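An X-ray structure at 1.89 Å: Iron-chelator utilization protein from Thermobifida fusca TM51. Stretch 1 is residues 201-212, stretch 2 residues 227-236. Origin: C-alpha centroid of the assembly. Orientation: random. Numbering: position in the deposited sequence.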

# COMPACT_ATOMS: atom_id res chain seq x y z
N PRO A 201 7.09 -9.50 -12.15
CA PRO A 201 6.88 -8.24 -11.43
C PRO A 201 8.14 -7.40 -11.42
O PRO A 201 9.22 -7.95 -11.19
N GLY A 202 8.01 -6.11 -11.68
CA GLY A 202 9.13 -5.19 -11.55
C GLY A 202 10.06 -5.17 -12.75
O GLY A 202 11.11 -4.54 -12.68
N THR A 203 9.70 -5.84 -13.84
CA THR A 203 10.58 -5.91 -15.00
C THR A 203 10.05 -5.19 -16.23
O THR A 203 10.71 -5.18 -17.27
N THR A 204 8.86 -4.61 -16.14
CA THR A 204 8.29 -3.89 -17.27
C THR A 204 8.28 -2.38 -17.05
O THR A 204 8.45 -1.90 -15.94
N ASP A 205 8.06 -1.62 -18.12
CA ASP A 205 7.89 -0.18 -17.99
C ASP A 205 6.47 0.25 -18.32
O ASP A 205 6.24 1.35 -18.82
N LEU A 206 5.51 -0.63 -18.04
CA LEU A 206 4.10 -0.40 -18.40
C LEU A 206 3.53 0.89 -17.80
O LEU A 206 2.79 1.60 -18.47
N LEU A 207 3.88 1.19 -16.56
CA LEU A 207 3.37 2.41 -15.92
C LEU A 207 3.93 3.67 -16.57
O LEU A 207 3.19 4.62 -16.84
N LEU A 208 5.24 3.68 -16.79
CA LEU A 208 5.90 4.81 -17.45
C LEU A 208 5.31 5.04 -18.84
O LEU A 208 5.00 6.17 -19.22
N ARG A 209 5.14 3.96 -19.59
CA ARG A 209 4.61 4.04 -20.95
C ARG A 209 3.20 4.61 -20.96
O ARG A 209 2.87 5.42 -21.81
N ALA A 210 2.36 4.21 -20.00
CA ALA A 210 1.00 4.74 -19.92
C ALA A 210 1.00 6.23 -19.56
O ALA A 210 0.23 7.01 -20.11
N LEU A 211 1.86 6.61 -18.62
CA LEU A 211 2.01 8.00 -18.20
C LEU A 211 2.46 8.91 -19.36
O LEU A 211 1.94 10.02 -19.53
N GLU A 212 3.41 8.42 -20.14
CA GLU A 212 3.93 9.14 -21.30
C GLU A 212 2.86 9.43 -22.35
O GLU A 212 2.96 10.40 -23.09
N GLY A 227 4.92 1.72 -6.34
CA GLY A 227 5.28 0.45 -6.95
C GLY A 227 6.76 0.20 -6.85
O GLY A 227 7.41 0.65 -5.90
N GLU A 228 7.31 -0.51 -7.83
CA GLU A 228 8.70 -0.96 -7.78
C GLU A 228 9.64 0.23 -7.96
O GLU A 228 9.46 1.03 -8.89
N ALA A 229 10.63 0.33 -7.08
CA ALA A 229 11.45 1.54 -6.96
C ALA A 229 12.11 1.97 -8.27
O ALA A 229 12.07 3.15 -8.64
N ASP A 230 12.71 1.02 -8.97
CA ASP A 230 13.44 1.33 -10.20
C ASP A 230 12.50 1.72 -11.34
O ASP A 230 12.84 2.57 -12.16
N ALA A 231 11.33 1.10 -11.38
CA ALA A 231 10.30 1.45 -12.35
C ALA A 231 9.83 2.88 -12.15
O ALA A 231 9.44 3.55 -13.10
N LEU A 232 9.87 3.35 -10.91
CA LEU A 232 9.35 4.67 -10.58
C LEU A 232 10.34 5.80 -10.84
O LEU A 232 9.95 6.96 -10.89
N LYS A 233 11.62 5.47 -10.99
CA LYS A 233 12.66 6.49 -11.19
C LYS A 233 12.43 7.33 -12.46
O LYS A 233 12.51 8.55 -12.40
N PRO A 234 12.14 6.68 -13.60
CA PRO A 234 11.86 7.51 -14.78
C PRO A 234 10.54 8.27 -14.67
O PRO A 234 10.42 9.29 -15.34
N ILE A 235 9.58 7.78 -13.88
CA ILE A 235 8.31 8.47 -13.67
C ILE A 235 8.54 9.75 -12.88
O ILE A 235 7.99 10.80 -13.21
N ARG A 236 9.35 9.65 -11.83
CA ARG A 236 9.73 10.81 -11.02
C ARG A 236 10.39 11.88 -11.90
O ARG A 236 10.00 13.05 -11.88

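Two helices that run nearly parallel can meet chiefly through apolar side chains, with a water-mediated link near their N-terminal ends, and this pair from an iron-chelator utilization protein is a compact example. Helices 206-212 and 229-236 cross at -19° with their axes 9.1 Å apart, and no direct hydrogen bond joins the two stretches.

The apolar contact centres on Ile-235 (chi1 m, chi2 t). Its CA-to-CB bond points sideways, but the end of the side chain swings nearer the first helix, where three leucines meet it. Leu-207 (m, t) brings CB to 3.9 Å from Ile-235 CD1, Leu-208 (t, p) places CD1 4.1 Å from Ile-235 CG1, and Leu-211 (t, p) sets CD2 3.6 Å from Ile-235 CG2. Leu-208 also reaches Pro-234, CD2 to CB at 3.7 Å.

Toward the N-terminal ends the packing thins. Ala-231 points inward, yet its short CB only approaches Thr-204 O, at 4.4 Å. Gly-202 CA lies 3.9 Å from Glu-228 CG; a CB on Gly-202 would crowd that same atom.

The polar link between the stretches lies here. Glu-228 (t, m) caps its own helix, OE1 accepting from Ala-231 N at 3.0 Å and, weakly, from Asp-230 N at 2.9 Å. Water 1 bridges the stretches, donating to Gly-202 O (2.7 Å) and Glu-228 OE1 (2.6 Å).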

# COMPACT_ATOMS: atom_id res chain seq x y z
CB PRO A 201 6.52 -8.70 -10.00
CG PRO A 201 6.00 -10.07 -10.15
CD PRO A 201 6.69 -10.67 -11.35
CB THR A 203 10.89 -7.37 -15.42
OG1 THR A 203 9.71 -7.98 -15.95
CG2 THR A 203 11.39 -8.17 -14.22
CB THR A 204 6.84 -4.31 -17.57
OG1 THR A 204 5.95 -3.60 -16.70
CG2 THR A 204 6.65 -5.82 -17.39
CB ASP A 205 8.89 0.57 -18.88
CG ASP A 205 8.85 0.09 -20.32
OD1 ASP A 205 9.68 0.58 -21.13
OD2 ASP A 205 8.01 -0.78 -20.65
CB LEU A 206 3.23 -1.59 -17.96
CG LEU A 206 3.28 -2.86 -18.81
CD1 LEU A 206 2.66 -4.03 -18.04
CD2 LEU A 206 2.55 -2.64 -20.13
CB LEU A 207 3.68 2.41 -14.42
CG LEU A 207 2.92 1.36 -13.61
CD1 LEU A 207 3.31 1.42 -12.14
CD2 LEU A 207 1.44 1.55 -13.77
CB LEU A 208 7.40 4.56 -17.56
CG LEU A 208 8.21 5.59 -18.35
CD1 LEU A 208 8.20 6.94 -17.64
CD2 LEU A 208 9.63 5.09 -18.56
CB ARG A 209 4.62 2.66 -21.61
CG ARG A 209 6.00 2.18 -22.00
CD ARG A 209 5.93 0.82 -22.70
NE ARG A 209 7.26 0.26 -22.92
CZ ARG A 209 8.01 0.51 -23.98
NH1 ARG A 209 7.58 1.33 -24.93
NH2 ARG A 209 9.21 -0.05 -24.09
CB ALA A 210 0.18 3.95 -18.90
CB LEU A 211 3.02 8.11 -17.06
CG LEU A 211 3.22 9.50 -16.46
CD1 LEU A 211 1.94 10.01 -15.82
CD2 LEU A 211 4.35 9.47 -15.44
CB GLU A 212 5.07 8.35 -21.95
CG GLU A 212 6.38 8.39 -21.18
CD GLU A 212 7.51 7.67 -21.89
OE1 GLU A 212 7.22 6.85 -22.79
OE2 GLU A 212 8.69 7.92 -21.55
CB GLU A 228 8.94 -2.05 -8.82
CG GLU A 228 10.13 -2.97 -8.53
CD GLU A 228 11.46 -2.41 -9.02
OE1 GLU A 228 11.45 -1.43 -9.81
OE2 GLU A 228 12.51 -2.95 -8.62
CB ALA A 229 12.50 1.34 -5.89
CB ASP A 230 14.33 0.15 -10.62
CG ASP A 230 15.47 -0.10 -9.64
OD1 ASP A 230 15.86 0.84 -8.91
OD2 ASP A 230 15.97 -1.25 -9.60
CB ALA A 231 9.11 0.48 -12.27
CB LEU A 232 8.92 4.72 -9.10
CG LEU A 232 7.59 4.05 -8.74
CD1 LEU A 232 7.32 4.16 -7.26
CD2 LEU A 232 6.46 4.67 -9.51
CB LYS A 233 14.05 5.87 -11.22
CG LYS A 233 14.61 5.52 -9.85
CD LYS A 233 15.98 4.87 -9.97
CE LYS A 233 16.39 4.17 -8.68
NZ LYS A 233 17.67 3.41 -8.83
CB PRO A 234 11.78 6.49 -15.91
CG PRO A 234 11.44 5.22 -15.25
CD PRO A 234 12.21 5.26 -13.97
CB ILE A 235 7.28 7.55 -12.94
CG1 ILE A 235 6.84 6.42 -13.86
CG2 ILE A 235 6.05 8.35 -12.48
CD1 ILE A 235 5.97 5.36 -13.20
CB ARG A 236 10.67 10.36 -9.89
CG ARG A 236 11.27 11.46 -9.04
CD ARG A 236 12.20 10.88 -7.96
NE ARG A 236 11.49 10.10 -6.94
CZ ARG A 236 11.48 8.77 -6.86
NH1 ARG A 236 12.15 8.03 -7.73
NH2 ARG A 236 10.79 8.17 -5.89
O HOH W 1 11.67 -1.97 -12.30